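Local coordinates for putative phosphinothricin n-acetyltransferase (Acinetobacter baylyi, PDB 2JLM), which probably transfers the acetyl group of acetyl-CoA to the amino nitrogen of L-methionine sulfone and L-methionine sulfoximine, at residues D[114-119]-D[125-130]. Residues are numbered along the deposited sequence; the frame is centred on the assembly and turned at random.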
loop_
_atom_site.group_PDB
_atom_site.type_symbol
_atom_site.label_atom_id
_atom_site.label_comp_id
_atom_site.label_asym_id
_atom_site.label_seq_id
_atom_site.Cartn_x
_atom_site.Cartn_y
_atom_site.Cartn_z
ATOM N N GLU D 114 -12.509 -14.409 -8.722
ATOM C CA GLU D 114 -12.144 -13.279 -7.883
ATOM C C GLU D 114 -10.633 -12.989 -8.021
ATOM O O GLU D 114 -10.222 -11.833 -8.135
ATOM C CB GLU D 114 -12.567 -13.551 -6.432
ATOM C CG GLU D 114 -12.585 -12.327 -5.511
ATOM C CD GLU D 114 -13.755 -11.371 -5.769
ATOM O OE1 GLU D 114 -14.612 -11.655 -6.638
ATOM O OE2 GLU D 114 -13.814 -10.322 -5.089
ATOM N N LEU D 115 -9.814 -14.038 -8.057
ATOM C CA LEU D 115 -8.367 -13.870 -8.246
ATOM C C LEU D 115 -8.033 -13.194 -9.570
ATOM O O LEU D 115 -7.129 -12.367 -9.640
ATOM C CB LEU D 115 -7.650 -15.216 -8.189
ATOM C CG LEU D 115 -6.148 -15.101 -7.954
ATOM C CD1 LEU D 115 -5.906 -14.489 -6.579
ATOM C CD2 LEU D 115 -5.484 -16.455 -8.072
ATOM N N ILE D 116 -8.761 -13.546 -10.620
ATOM C CA ILE D 116 -8.512 -12.963 -11.933
ATOM C C ILE D 116 -8.860 -11.476 -11.943
ATOM O O ILE D 116 -8.136 -10.652 -12.528
ATOM C CB ILE D 116 -9.289 -13.717 -13.012
ATOM C CG1 ILE D 116 -8.743 -15.142 -13.135
ATOM C CG2 ILE D 116 -9.221 -12.993 -14.358
ATOM C CD1 ILE D 116 -9.547 -16.022 -14.091
ATOM N N LYS D 117 -9.967 -11.136 -11.286
ATOM C CA LYS D 117 -10.341 -9.737 -11.105
ATOM C C LYS D 117 -9.209 -8.998 -10.405
ATOM O O LYS D 117 -8.832 -7.907 -10.813
ATOM C CB LYS D 117 -11.645 -9.616 -10.307
ATOM C CG LYS D 117 -12.909 -9.789 -11.159
ATOM C CD LYS D 117 -14.184 -9.740 -10.313
ATOM N N ARG D 118 -8.644 -9.618 -9.369
ATOM C CA ARG D 118 -7.531 -9.022 -8.642
ATOM C C ARG D 118 -6.288 -8.833 -9.527
ATOM O O ARG D 118 -5.569 -7.842 -9.386
ATOM C CB ARG D 118 -7.179 -9.865 -7.411
ATOM C CG ARG D 118 -6.307 -9.137 -6.387
ATOM C CD ARG D 118 -7.075 -7.997 -5.714
ATOM N NE ARG D 118 -8.259 -8.514 -5.033
ATOM C CZ ARG D 118 -8.262 -8.958 -3.780
ATOM N NH1 ARG D 118 -9.380 -9.428 -3.239
ATOM N NH2 ARG D 118 -7.150 -8.926 -3.059
ATOM N N ALA D 119 -6.038 -9.789 -10.424
ATOM C CA ALA D 119 -4.895 -9.719 -11.337
ATOM C C ALA D 119 -5.013 -8.503 -12.244
ATOM O O ALA D 119 -4.041 -7.772 -12.449
ATOM C CB ALA D 119 -4.776 -11.012 -12.189
ATOM N N HIS D 125 0.006 -9.269 -16.474
ATOM C CA HIS D 125 -0.189 -9.530 -17.893
ATOM C C HIS D 125 -0.547 -10.985 -18.147
ATOM O O HIS D 125 -1.401 -11.280 -18.978
ATOM C CB HIS D 125 1.057 -9.165 -18.694
ATOM C CG HIS D 125 0.872 -9.269 -20.177
ATOM N ND1 HIS D 125 -0.133 -8.609 -20.850
ATOM C CD2 HIS D 125 1.579 -9.939 -21.124
ATOM C CE1 HIS D 125 -0.048 -8.879 -22.144
ATOM N NE2 HIS D 125 0.981 -9.682 -22.334
ATOM N N VAL D 126 0.125 -11.893 -17.443
ATOM C CA VAL D 126 -0.099 -13.320 -17.630
ATOM C C VAL D 126 -0.231 -14.050 -16.289
ATOM O O VAL D 126 0.588 -13.878 -15.394
ATOM C CB VAL D 126 1.060 -13.980 -18.421
ATOM C CG1 VAL D 126 0.916 -15.477 -18.391
ATOM C CG2 VAL D 126 1.100 -13.482 -19.867
ATOM N N MET D 127 -1.265 -14.871 -16.159
ATOM C CA MET D 127 -1.364 -15.792 -15.034
ATOM C C MET D 127 -1.059 -17.192 -15.527
ATOM O O MET D 127 -1.659 -17.651 -16.496
ATOM C CB MET D 127 -2.776 -15.770 -14.453
ATOM C CG MET D 127 -3.207 -14.409 -13.927
ATOM S SD MET D 127 -4.910 -14.468 -13.343
ATOM C CE MET D 127 -4.805 -15.694 -12.055
ATOM N N VAL D 128 -0.129 -17.875 -14.874
ATOM C CA VAL D 128 0.188 -19.253 -15.253
ATOM C C VAL D 128 -0.270 -20.220 -14.194
ATOM O O VAL D 128 0.060 -20.067 -13.015
ATOM C CB VAL D 128 1.690 -19.461 -15.400
ATOM C CG1 VAL D 128 1.997 -20.945 -15.676
ATOM C CG2 VAL D 128 2.242 -18.559 -16.493
ATOM N N GLY D 129 -1.025 -21.226 -14.612
ATOM C CA GLY D 129 -1.319 -22.350 -13.741
ATOM C C GLY D 129 -0.542 -23.597 -14.144
ATOM O O GLY D 129 -0.458 -23.952 -15.318
ATOM N N CYS D 130 0.033 -24.269 -13.163
ATOM C CA CYS D 130 0.749 -25.499 -13.422
ATOM C C CYS D 130 -0.028 -26.697 -12.859
ATOM O O CYS D 130 -0.180 -26.830 -11.653
ATOM C CB CYS D 130 2.149 -25.427 -12.813
ATOM S SG CYS D 130 3.155 -26.874 -13.162
#
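With CG anti to its carbonyl carbon (chi1 -61°) and chi2 extended, M127 sends its side chain straight off the strand to the helix face formed by L115, I116 and A119; the bend at chi3 (60°) then turns the terminal methyl along that face. The shortest approach is made where the helix offers only a methyl: SD of M127 lies 3.6 Å from CB of A119. On its flank the same SD is 3.9 Å from CG1 of I116. One turn back from A119, L115 sets its CD2 4.1 Å from CE of M127, the two side chains crossing at a slant.

The 114-119 and 126-130 segments run roughly antiparallel, at 145°. Their axes come within 10.2 Å, a gap that M127 bridges alone from the strand side. The segments belong to helix 107-121 and strand 126-132, the return half of the beta-alpha-beta unit 91-98, 107-121, 126-132 of the GNAT fold. L115 and A119 also pack on W79 of strand 73-81, while I116 touches L171 of strand 162-172. On the strand's other face, V126 and V128 pack against a second subunit.

Only methyl, methylene and thioether groups meet between the two segments, so dispersion and the exclusion of water, rather than directional polar bonds, hold helix and strand together here.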